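Local coordinates for AlgX/AlgJ SGNH hydrolase-like domain-containing protein (Eubacterium siraeum, PDB 4NZK) that is of unknown function but belongs to the SGNH hydrolase clan and may, like AlgX and AlgJ, act in polysaccharide O-acetylation, at residues M105-A110 and D288-A293; Y172-F177 and V295-D300. All blocks are in the same frame, centred on the assembly; numbering follows the deposited sequence.

Interaction 1. Residues M105-A110 and D288-A293; sequences MVVPTA and DSYGNA
Val107 and Tyr290 make the nearest backbone approach, CA to CA 8.5 Å, where strand 101-107 ends and the loop after strand 282-287 begins. These parallel strands of the SGNH-type alpha/beta sheet flank strand 328-334, and the Tyr290 side chain reaches from one strand end toward the other. In the loop, Gly291 N bonds Asp288 O. One branch of Val107 meets the ring obliquely, CG2 lying 3.6 Å from Tyr290 CD2; with chi1 at -67° this methyl sits between the backbone N and the carbonyl carbon, leaning to the ring. Farther out Thr109 crosses it at about a right angle, its CG2 3.5 Å from Tyr290 OH. That hydroxyl hydrogen-bonds His163 O, which fixes the ring's outer end, and Trp165 adjoins the ring. Replacing Tyr290 by an alanine is likely to cost His163 O this partner and open a gap beside Val107 and Thr109. An unidentified molecule, probably from the crystallisation liquor though it may mark a pocket, lies about 4 Å from the Tyr290 side chain. Neighbouring Ser289 OG bonds His164 NE2, consistent with an SGNH-type serine-histidine pair. Asp288 OD1 closes an Asx turn, accepting Tyr290 N at 2.9 Å from above its carboxylate plane.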
loop_
_atom_site.group_PDB
_atom_site.type_symbol
_atom_site.label_atom_id
_atom_site.label_comp_id
_atom_site.label_asym_id
_atom_site.label_seq_id
_atom_site.Cartn_x
_atom_site.Cartn_y
_atom_site.Cartn_z
HETATM N N MSE A 105 -7.258 2.224 5.917
HETATM C CA MSE A 105 -5.899 2.108 6.491
HETATM C C MSE A 105 -4.951 2.990 5.729
HETATM O O MSE A 105 -4.432 2.618 4.674
HETATM C CB MSE A 105 -5.458 0.634 6.563
HETATM C CG MSE A 105 -4.145 0.545 7.393
HETATM SE SE MSE A 105 -3.628 -1.296 7.760
HETATM C CE MSE A 105 -3.501 -1.908 5.953
ATOM N N VAL A 106 -4.763 4.199 6.252
ATOM C CA VAL A 106 -3.852 5.168 5.696
ATOM C C VAL A 106 -2.548 5.054 6.453
ATOM O O VAL A 106 -2.534 5.103 7.689
ATOM C CB VAL A 106 -4.416 6.616 5.740
ATOM C CG1 VAL A 106 -3.384 7.605 5.199
ATOM C CG2 VAL A 106 -5.708 6.699 4.927
ATOM N N VAL A 107 -1.460 4.909 5.716
ATOM C CA VAL A 107 -0.165 4.641 6.355
ATOM C C VAL A 107 0.850 5.724 5.996
ATOM O O VAL A 107 0.778 6.325 4.939
ATOM C CB VAL A 107 0.392 3.259 5.976
ATOM C CG1 VAL A 107 -0.492 2.149 6.553
ATOM C CG2 VAL A 107 0.551 3.084 4.467
ATOM N N PRO A 108 1.801 5.965 6.901
ATOM C CA PRO A 108 2.795 6.983 6.650
ATOM C C PRO A 108 3.909 6.439 5.773
ATOM O O PRO A 108 4.008 5.242 5.562
ATOM C CB PRO A 108 3.349 7.259 8.032
ATOM C CG PRO A 108 3.252 5.957 8.705
ATOM C CD PRO A 108 1.981 5.327 8.222
ATOM N N THR A 109 4.718 7.358 5.263
ATOM C CA THR A 109 5.973 7.045 4.633
ATOM C C THR A 109 7.075 7.091 5.701
ATOM O O THR A 109 6.813 7.375 6.896
ATOM C CB THR A 109 6.246 8.007 3.482
ATOM O OG1 THR A 109 6.236 9.348 3.992
ATOM C CG2 THR A 109 5.193 7.855 2.379
ATOM N N ALA A 110 8.297 6.765 5.300
ATOM C CA ALA A 110 9.366 6.539 6.269
ATOM C C ALA A 110 9.656 7.714 7.181
ATOM O O ALA A 110 10.112 7.532 8.295
ATOM C CB ALA A 110 10.647 6.086 5.575
ATOM N N ASP A 288 -3.500 2.778 -3.509
ATOM C CA ASP A 288 -2.407 3.371 -4.266
ATOM C C ASP A 288 -1.261 2.333 -4.234
ATOM O O ASP A 288 -1.440 1.202 -3.761
ATOM C CB ASP A 288 -1.989 4.725 -3.703
ATOM C CG ASP A 288 -1.150 4.620 -2.409
ATOM O OD1 ASP A 288 -0.958 3.487 -1.868
ATOM O OD2 ASP A 288 -0.658 5.693 -1.904
ATOM N N SER A 289 -0.080 2.677 -4.719
ATOM C CA SER A 289 0.931 1.658 -4.851
ATOM C C SER A 289 1.435 1.039 -3.541
ATOM O O SER A 289 1.964 -0.086 -3.565
ATOM C CB SER A 289 2.100 2.133 -5.711
ATOM O OG SER A 289 2.742 3.248 -5.146
ATOM N N TYR A 290 1.218 1.698 -2.388
ATOM C CA TYR A 290 1.586 1.063 -1.107
ATOM C C TYR A 290 0.800 -0.231 -0.923
ATOM O O TYR A 290 1.290 -1.217 -0.355
ATOM C CB TYR A 290 1.301 2.004 0.081
ATOM C CG TYR A 290 2.511 2.688 0.601
ATOM C CD1 TYR A 290 3.242 3.558 -0.180
ATOM C CD2 TYR A 290 2.956 2.450 1.890
ATOM C CE1 TYR A 290 4.392 4.156 0.306
ATOM C CE2 TYR A 290 4.105 3.037 2.371
ATOM C CZ TYR A 290 4.822 3.876 1.578
ATOM O OH TYR A 290 5.965 4.432 2.082
ATOM N N GLY A 291 -0.445 -0.227 -1.373
ATOM C CA GLY A 291 -1.270 -1.401 -1.222
ATOM C C GLY A 291 -0.801 -2.647 -1.910
ATOM O O GLY A 291 -1.123 -3.760 -1.482
ATOM N N ASN A 292 0.008 -2.480 -2.955
ATOM C CA ASN A 292 0.467 -3.620 -3.740
ATOM C C ASN A 292 1.132 -4.657 -2.856
ATOM O O ASN A 292 0.907 -5.870 -3.022
ATOM C CB ASN A 292 1.450 -3.157 -4.804
ATOM C CG ASN A 292 0.830 -2.194 -5.838
ATOM O OD1 ASN A 292 -0.272 -1.683 -5.680
ATOM N ND2 ASN A 292 1.592 -1.908 -6.889
ATOM N N ALA A 293 1.967 -4.183 -1.929
ATOM C CA ALA A 293 2.744 -5.093 -1.075
ATOM C C ALA A 293 1.945 -5.749 0.029
ATOM O O ALA A 293 2.425 -6.681 0.670
ATOM C CB ALA A 293 3.962 -4.385 -0.490
#

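Interaction 2. Residues Y172-F177 and V295-D300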
loop_
_atom_site.group_PDB
_atom_site.type_symbol
_atom_site.label_atom_id
_atom_site.label_comp_id
_atom_site.label_asym_id
_atom_site.label_seq_id
_atom_site.Cartn_x
_atom_site.Cartn_y
_atom_site.Cartn_z
ATOM N N TYR A 172 3.069 -5.937 8.600
ATOM C CA TYR A 172 2.513 -5.444 9.868
ATOM C C TYR A 172 1.209 -4.673 9.691
ATOM O O TYR A 172 0.328 -4.738 10.547
ATOM C CB TYR A 172 3.517 -4.631 10.629
ATOM C CG TYR A 172 4.639 -5.476 11.194
ATOM C CD1 TYR A 172 4.381 -6.510 12.089
ATOM C CD2 TYR A 172 5.949 -5.260 10.825
ATOM C CE1 TYR A 172 5.421 -7.310 12.591
ATOM C CE2 TYR A 172 6.979 -6.040 11.317
ATOM C CZ TYR A 172 6.719 -7.054 12.218
ATOM O OH TYR A 172 7.758 -7.806 12.758
ATOM N N ALA A 173 1.083 -3.925 8.599
ATOM C CA ALA A 173 -0.154 -3.229 8.311
ATOM C C ALA A 173 -1.244 -4.220 7.933
ATOM O O ALA A 173 -2.376 -4.136 8.462
ATOM C CB ALA A 173 0.067 -2.188 7.240
ATOM N N ALA A 174 -0.906 -5.209 7.098
ATOM C CA ALA A 174 -1.864 -6.249 6.730
ATOM C C ALA A 174 -2.337 -6.981 7.975
ATOM O O ALA A 174 -3.524 -7.310 8.122
ATOM C CB ALA A 174 -1.271 -7.220 5.719
ATOM N N LYS A 175 -1.398 -7.259 8.873
ATOM C CA LYS A 175 -1.736 -7.941 10.120
ATOM C C LYS A 175 -2.743 -7.152 10.949
ATOM O O LYS A 175 -3.691 -7.715 11.490
ATOM C CB LYS A 175 -0.451 -8.172 10.915
ATOM C CG LYS A 175 -0.672 -8.818 12.279
ATOM C CD LYS A 175 0.626 -9.229 12.965
ATOM C CE LYS A 175 0.349 -9.842 14.334
ATOM N NZ LYS A 175 1.543 -10.568 14.779
ATOM N N ALA A 176 -2.560 -5.842 11.005
ATOM C CA ALA A 176 -3.481 -5.008 11.777
ATOM C C ALA A 176 -4.893 -5.066 11.171
ATOM O O ALA A 176 -5.891 -5.122 11.888
ATOM C CB ALA A 176 -3.006 -3.574 11.804
ATOM N N PHE A 177 -4.957 -4.997 9.843
ATOM C CA PHE A 177 -6.248 -5.090 9.151
ATOM C C PHE A 177 -6.913 -6.432 9.358
ATOM O O PHE A 177 -8.092 -6.495 9.710
ATOM C CB PHE A 177 -6.103 -4.779 7.671
ATOM C CG PHE A 177 -7.270 -5.242 6.851
ATOM C CD1 PHE A 177 -8.501 -4.673 6.993
ATOM C CD2 PHE A 177 -7.111 -6.265 5.937
ATOM C CE1 PHE A 177 -9.575 -5.156 6.238
ATOM C CE2 PHE A 177 -8.158 -6.752 5.225
ATOM C CZ PHE A 177 -9.407 -6.185 5.360
ATOM N N VAL A 295 -0.966 -7.221 -0.579
ATOM C CA VAL A 295 -1.776 -8.294 -1.185
ATOM C C VAL A 295 -1.317 -9.703 -0.856
ATOM O O VAL A 295 -2.165 -10.540 -0.491
ATOM C CB VAL A 295 -1.956 -8.073 -2.708
ATOM C CG1 VAL A 295 -2.688 -9.234 -3.352
ATOM C CG2 VAL A 295 -2.730 -6.778 -2.954
ATOM N N PRO A 296 0.007 -9.977 -0.916
ATOM C CA PRO A 296 0.444 -11.335 -0.581
ATOM C C PRO A 296 -0.000 -11.806 0.814
ATOM O O PRO A 296 -0.164 -13.002 1.051
ATOM C CB PRO A 296 1.980 -11.223 -0.660
ATOM C CG PRO A 296 2.196 -10.187 -1.738
ATOM C CD PRO A 296 1.132 -9.159 -1.411
ATOM N N PHE A 297 -0.180 -10.860 1.725
ATOM C CA PHE A 297 -0.521 -11.165 3.129
ATOM C C PHE A 297 -1.997 -11.333 3.365
ATOM O O PHE A 297 -2.394 -11.559 4.500
ATOM C CB PHE A 297 0.056 -10.078 4.036
ATOM C CG PHE A 297 1.521 -9.842 3.800
ATOM C CD1 PHE A 297 2.432 -10.882 3.972
ATOM C CD2 PHE A 297 1.993 -8.613 3.375
ATOM C CE1 PHE A 297 3.792 -10.703 3.740
ATOM C CE2 PHE A 297 3.335 -8.433 3.130
ATOM C CZ PHE A 297 4.241 -9.466 3.312
ATOM N N PHE A 298 -2.811 -11.229 2.311
ATOM C CA PHE A 298 -4.249 -11.476 2.435
ATOM C C PHE A 298 -4.693 -12.835 1.911
ATOM O O PHE A 298 -5.806 -13.289 2.210
ATOM C CB PHE A 298 -5.058 -10.401 1.706
ATOM C CG PHE A 298 -4.832 -9.010 2.215
ATOM C CD1 PHE A 298 -4.625 -8.761 3.546
ATOM C CD2 PHE A 298 -4.849 -7.940 1.337
ATOM C CE1 PHE A 298 -4.469 -7.459 4.005
ATOM C CE2 PHE A 298 -4.673 -6.650 1.787
ATOM C CZ PHE A 298 -4.483 -6.415 3.109
ATOM N N ILE A 299 -3.811 -13.493 1.172
ATOM C CA ILE A 299 -4.144 -14.748 0.486
ATOM C C ILE A 299 -4.566 -15.851 1.454
ATOM O O ILE A 299 -5.496 -16.601 1.178
ATOM C CB ILE A 299 -2.977 -15.173 -0.429
ATOM C CG1 ILE A 299 -3.001 -14.243 -1.676
ATOM C CG2 ILE A 299 -3.101 -16.637 -0.827
ATOM C CD1 ILE A 299 -1.825 -14.337 -2.600
ATOM N N ASP A 300 -3.914 -15.909 2.608
ATOM C CA ASP A 300 -4.225 -16.930 3.582
ATOM C C ASP A 300 -5.593 -16.668 4.252
ATOM O O ASP A 300 -6.133 -17.565 4.885
ATOM C CB ASP A 300 -3.170 -17.009 4.706
ATOM C CG ASP A 300 -1.745 -17.458 4.240
ATOM O OD1 ASP A 300 -1.591 -18.269 3.289
ATOM O OD2 ASP A 300 -0.766 -16.975 4.875
#
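Ala174 and Phe297 bring segment 172-177 of helix 167-180 and the loop segment 295-300 together, their CA atoms only 6.2 Å apart, a spacing that the small alanine side chain accommodates. The contact is buried and wholly apolar. In its aliphatic part, Ala174 CB points at the loop and meets Phe297 CB at 3.6 Å. The same methyl lies 3.6 Å from Phe298 CE1, at an oblique angle to that ring. Ala174 thus touches two consecutive phenylalanines with a single carbon.

The aromatic part belongs to Phe177 and Phe298, which form an offset edge-to-face pair: the edge of Phe177 is turned toward the face of Phe298, the planes inclined at 76° and the ring centroids 5.4 Å apart. Phe177 CD2 comes to 3.5 Å from Phe298 CE1, so this ring edge and the alanine methyl both touch CE1. Phe177 is put there by a chi1 of 163°, which swings CG opposite its backbone N. Within the loop, Phe298 N donates to Val295 O, tightening the turn that presents both phenylalanines.

The pair packs against the central sheet: Phe177 and Phe298 both rest on Leu283 of strand 282-287, Phe298 also reaches Ile285 of the same strand and Ile305 of strand 304-309, and Phe177 meets Phe103 of strand 101-107 edge-to-face. Helix 167-180 and the loop cover one face of the sheet, with Tyr171 of that helix packing edge-to-face on Phe297.

Along the chain the segments alternate, 105-110, 172-177, 288-293 and 295-300, so the two contacts cross in sequence, with centres 12 Å apart. Segments 288-293 and 295-300 belong to the same connection between strands 282-287 and 304-309: its start serves interaction 1 at the strand ends near the centre of the chain, its continuation serves interaction 2 over the sheet face, about 11 Å from that centre. The two also touch directly, selenomethionine Met105 SE packing 3.2 Å from Ala173 O. The loop leaving strand 282-287 thus meets both the end of strand 101-107 and helix 167-180, with the possible Ser289-His164 pair at its start.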